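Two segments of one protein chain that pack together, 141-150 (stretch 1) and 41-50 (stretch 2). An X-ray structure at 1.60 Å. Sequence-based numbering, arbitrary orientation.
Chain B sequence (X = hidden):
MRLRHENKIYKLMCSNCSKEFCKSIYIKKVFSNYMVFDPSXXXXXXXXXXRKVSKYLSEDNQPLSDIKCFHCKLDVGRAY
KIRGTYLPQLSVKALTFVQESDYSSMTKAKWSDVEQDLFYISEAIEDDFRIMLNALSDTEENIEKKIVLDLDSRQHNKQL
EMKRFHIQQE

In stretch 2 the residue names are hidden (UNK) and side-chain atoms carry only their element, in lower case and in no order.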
# COMPACT_ATOMS: atom_id res chain seq x y z
N GLU B 141 14.47 1.82 31.67
CA GLU B 141 13.34 1.66 30.74
C GLU B 141 13.53 0.52 29.78
O GLU B 141 12.53 -0.18 29.47
CB GLU B 141 13.02 2.97 30.04
CG GLU B 141 14.10 3.56 29.22
CD GLU B 141 15.00 4.46 30.04
OE1 GLU B 141 15.13 4.25 31.27
OE2 GLU B 141 15.61 5.38 29.43
N ASN B 142 14.76 0.29 29.34
CA ASN B 142 14.97 -0.80 28.41
C ASN B 142 14.87 -2.16 29.12
O ASN B 142 14.37 -3.14 28.52
CB ASN B 142 16.30 -0.67 27.68
CG ASN B 142 16.20 0.24 26.46
OD1 ASN B 142 15.13 0.62 26.05
ND2 ASN B 142 17.35 0.58 25.89
N ILE B 143 15.34 -2.24 30.37
CA ILE B 143 15.23 -3.48 31.15
C ILE B 143 13.77 -3.90 31.32
O ILE B 143 13.44 -5.11 31.24
CB ILE B 143 15.96 -3.40 32.52
CG1 ILE B 143 17.43 -3.47 32.25
CG2 ILE B 143 15.62 -4.58 33.36
CD1 ILE B 143 17.79 -4.80 31.75
N GLU B 144 12.90 -2.91 31.49
CA GLU B 144 11.49 -3.22 31.66
C GLU B 144 10.95 -3.85 30.37
O GLU B 144 10.14 -4.77 30.48
CB GLU B 144 10.70 -1.99 31.96
CG GLU B 144 11.08 -1.39 33.32
CD GLU B 144 10.09 -0.34 33.74
OE1 GLU B 144 9.71 0.51 32.89
OE2 GLU B 144 9.70 -0.37 34.93
N LYS B 145 11.41 -3.39 29.21
CA LYS B 145 11.01 -4.04 27.94
C LYS B 145 11.57 -5.46 27.87
O LYS B 145 10.92 -6.41 27.40
CB LYS B 145 11.54 -3.22 26.76
CG LYS B 145 11.00 -1.81 26.65
CD LYS B 145 11.86 -1.08 25.59
CE LYS B 145 11.80 0.43 25.75
NZ LYS B 145 10.54 1.01 25.29
N LYS B 146 12.83 -5.62 28.26
CA LYS B 146 13.46 -6.94 28.19
C LYS B 146 12.70 -7.94 29.07
O LYS B 146 12.60 -9.12 28.71
CB LYS B 146 14.92 -6.88 28.64
CG LYS B 146 15.77 -8.12 28.25
CD LYS B 146 17.18 -8.06 28.91
CE LYS B 146 17.75 -9.43 29.25
NZ LYS B 146 17.23 -10.07 30.55
N ILE B 147 12.22 -7.49 30.24
CA ILE B 147 11.48 -8.35 31.15
C ILE B 147 10.19 -8.88 30.53
O ILE B 147 9.91 -10.06 30.69
CB ILE B 147 11.23 -7.66 32.47
CG1 ILE B 147 12.57 -7.59 33.20
CG2 ILE B 147 10.22 -8.44 33.35
CD1 ILE B 147 12.57 -6.63 34.41
N VAL B 148 9.48 -8.01 29.78
CA VAL B 148 8.27 -8.36 29.09
C VAL B 148 8.61 -9.40 28.04
O VAL B 148 7.92 -10.44 27.95
CB VAL B 148 7.54 -7.14 28.48
CG1 VAL B 148 6.38 -7.56 27.55
CG2 VAL B 148 6.95 -6.24 29.54
N LEU B 149 9.65 -9.14 27.27
CA LEU B 149 10.08 -10.12 26.24
C LEU B 149 10.50 -11.46 26.84
O LEU B 149 10.12 -12.53 26.32
CB LEU B 149 11.21 -9.55 25.40
CG LEU B 149 10.64 -8.42 24.56
CD1 LEU B 149 11.74 -7.48 24.08
CD2 LEU B 149 9.91 -9.03 23.32
N ASP B 150 11.28 -11.44 27.93
CA ASP B 150 11.74 -12.67 28.50
C ASP B 150 10.56 -13.52 29.02
O ASP B 150 10.59 -14.76 28.90
CB ASP B 150 12.63 -12.38 29.71
CG ASP B 150 14.02 -11.90 29.34
OD1 ASP B 150 14.51 -12.07 28.20
OD2 ASP B 150 14.69 -11.38 30.25
N UNK B 41 16.38 1.74 18.23
CA UNK B 41 14.97 1.77 17.86
C UNK B 41 14.08 1.51 19.09
O UNK B 41 12.95 1.97 19.14
c UNK B 41 14.66 -0.63 17.28
c UNK B 41 13.31 1.10 16.10
c UNK B 41 14.67 0.76 16.74
N UNK B 42 14.63 0.82 20.11
CA UNK B 42 13.76 0.43 21.19
C UNK B 42 13.25 1.66 21.99
O UNK B 42 12.16 1.59 22.64
c UNK B 42 11.87 -4.28 21.06
c UNK B 42 14.81 -1.91 21.57
c UNK B 42 14.49 -0.52 22.14
c UNK B 42 14.65 -4.10 20.90
c UNK B 42 13.87 -2.97 21.31
n UNK B 42 15.96 -3.71 20.88
c UNK B 42 16.05 -2.42 21.30
c UNK B 42 12.70 -5.40 20.67
c UNK B 42 14.07 -5.30 20.53
c UNK B 42 12.46 -3.08 21.40
N UNK B 43 13.97 2.80 21.95
CA UNK B 43 13.55 4.03 22.61
C UNK B 43 12.19 4.50 22.10
O UNK B 43 11.43 5.15 22.84
c UNK B 43 16.01 4.72 22.70
n UNK B 43 17.10 9.11 21.29
n UNK B 43 17.84 7.39 19.96
n UNK B 43 16.85 6.93 21.99
c UNK B 43 14.58 5.15 22.35
c UNK B 43 17.00 5.48 21.84
c UNK B 43 17.27 7.81 21.08
N UNK B 44 11.90 4.10 20.87
CA UNK B 44 10.70 4.59 20.16
C UNK B 44 9.55 3.59 20.12
O UNK B 44 8.54 3.77 19.41
c UNK B 44 14.50 6.60 18.19
c UNK B 44 11.08 5.05 18.75
c UNK B 44 12.22 6.02 18.77
c UNK B 44 12.13 7.17 19.54
c UNK B 44 13.19 8.06 19.61
c UNK B 44 13.42 5.72 18.12
c UNK B 44 14.38 7.77 18.95
N UNK B 45 9.69 2.52 20.90
CA UNK B 45 8.67 1.47 20.92
C UNK B 45 8.25 1.13 22.34
O UNK B 45 9.11 0.97 23.24
c UNK B 45 9.66 0.35 18.83
c UNK B 45 10.34 -0.90 18.40
c UNK B 45 8.42 0.63 17.91
c UNK B 45 9.19 0.19 20.28
N UNK B 46 6.95 0.96 22.57
CA UNK B 46 6.51 0.29 23.79
C UNK B 46 6.33 -1.21 23.49
O UNK B 46 5.86 -1.61 22.39
c UNK B 46 5.12 2.25 24.73
n UNK B 46 4.86 4.43 24.93
c UNK B 46 5.46 4.00 26.03
c UNK B 46 5.14 0.80 24.32
c UNK B 46 4.64 3.35 24.10
n UNK B 46 5.60 2.69 25.95
N UNK B 47 6.66 -2.04 24.48
CA UNK B 47 6.60 -3.48 24.32
C UNK B 47 5.51 -3.97 25.23
O UNK B 47 5.57 -3.74 26.46
c UNK B 47 8.00 -4.10 24.68
c UNK B 47 9.11 -3.58 23.74
c UNK B 47 7.92 -5.61 24.72
N UNK B 48 4.49 -4.63 24.66
CA UNK B 48 3.29 -5.00 25.41
C UNK B 48 3.04 -6.53 25.27
O UNK B 48 2.95 -7.02 24.15
o UNK B 48 -0.22 -3.83 27.82
c UNK B 48 2.08 -4.21 24.92
o UNK B 48 1.65 -2.78 27.36
c UNK B 48 0.84 -4.48 25.75
c UNK B 48 0.76 -3.64 27.07
N UNK B 49 2.95 -7.27 26.39
CA UNK B 49 2.75 -8.71 26.27
C UNK B 49 1.44 -9.06 25.54
O UNK B 49 0.45 -8.36 25.70
o UNK B 49 2.32 -10.69 27.60
c UNK B 49 2.72 -9.33 27.68
N UNK B 50 1.42 -10.13 24.75
CA UNK B 50 0.15 -10.52 24.09
C UNK B 50 -0.78 -11.42 24.91
O UNK B 50 -2.00 -11.52 24.62
c UNK B 50 0.42 -11.19 22.73
c UNK B 50 0.71 -10.22 21.62
c UNK B 50 -0.65 -11.37 19.84
c UNK B 50 0.73 -10.90 20.26
n UNK B 50 -0.60 -11.99 18.48
O HOH W 1 11.57 4.03 25.99

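Position 41 carries three side-chain carbons, one bearing the other two, and none reaches stretch 1. This is Val 41, compact, apolar and itself buried, in a 3-10 segment; its O accepts a hydrogen bond from N of position 44.

Position 42 has one carbon leading into fused five- and six-membered rings of eight carbons and one nitrogen, an indole; a ring carbon touches Leu 149 and the first carbon meets Asn 142. It is Trp 42. CA-to-CB points toward the helix. CH2 lies 4.1 Å from Leu 149 CD1, and CB 4.1 Å from Asn 142 OD1; a broad, buried side chain thus meets residues nearly two turns apart.

At position 43, three carbons and a nitrogen lead to a carbon carrying two more nitrogens, a guanidinium: Arg 43. CA-to-CB points away from the helix and the residue is exposed, as suits a charged group, while its backbone O takes a weak hydrogen bond from water 1.

Position 44 shows one carbon and a six-carbon ring without hydroxyl, touching nothing on stretch 1: Phe 44. CA-to-CB points away, leaving room for a bulky, partly exposed ring.

Position 45 has four carbons, forked at the second, none in close contact with the helix: Leu 45. Its apolar side chain suits a buried site. CA-to-CB is sideways; the residue's hydrogen bond to the helix comes through backbone O, 2.5 Å from Lys 145 NZ.

Position 46 bears one carbon and a five-membered ring of three carbons and two nitrogens: His 46. CA-to-CB points away, and NE2 is free to bond elsewhere in the structure.

Position 47 has three carbons, forked at the first; its branches touch Lys 145, Val 148 and Leu 149. This is Val 47. CA-to-CB points toward the helix, with CG1 3.8 Å from Val 148 CG1 and 3.9 Å from Leu 149 CG, and CG2 3.9 Å from Lys 145 CG. A short branched residue fits this close approach.

Position 48 has three carbons, the third carrying two oxygens: Glu 48, a charged residue, exposed, with CA-to-CB away.

Position 49 has one carbon, touching Val 148, and one oxygen: Ser 49. Val 148 CG1 lies 3.6 Å from Ser 49 N and 4.1 Å from Ser 49 CB; the short side chain still supplies a hydroxyl, hydrogen-bonded just outside the stretches.

Position 50, four carbons ending in nitrogen, is Lys 50, out of reach, its ammonium bonded elsewhere.

The contact joins two chemistries. Val 47 packs among Lys 145, Val 148 and Leu 149, while Lys 145 NZ donates to Trp 42 O (3.2 Å) and, in a very short bond, to Leu 45 O.

Stretch 2 (41-50) VWRFLHVESK
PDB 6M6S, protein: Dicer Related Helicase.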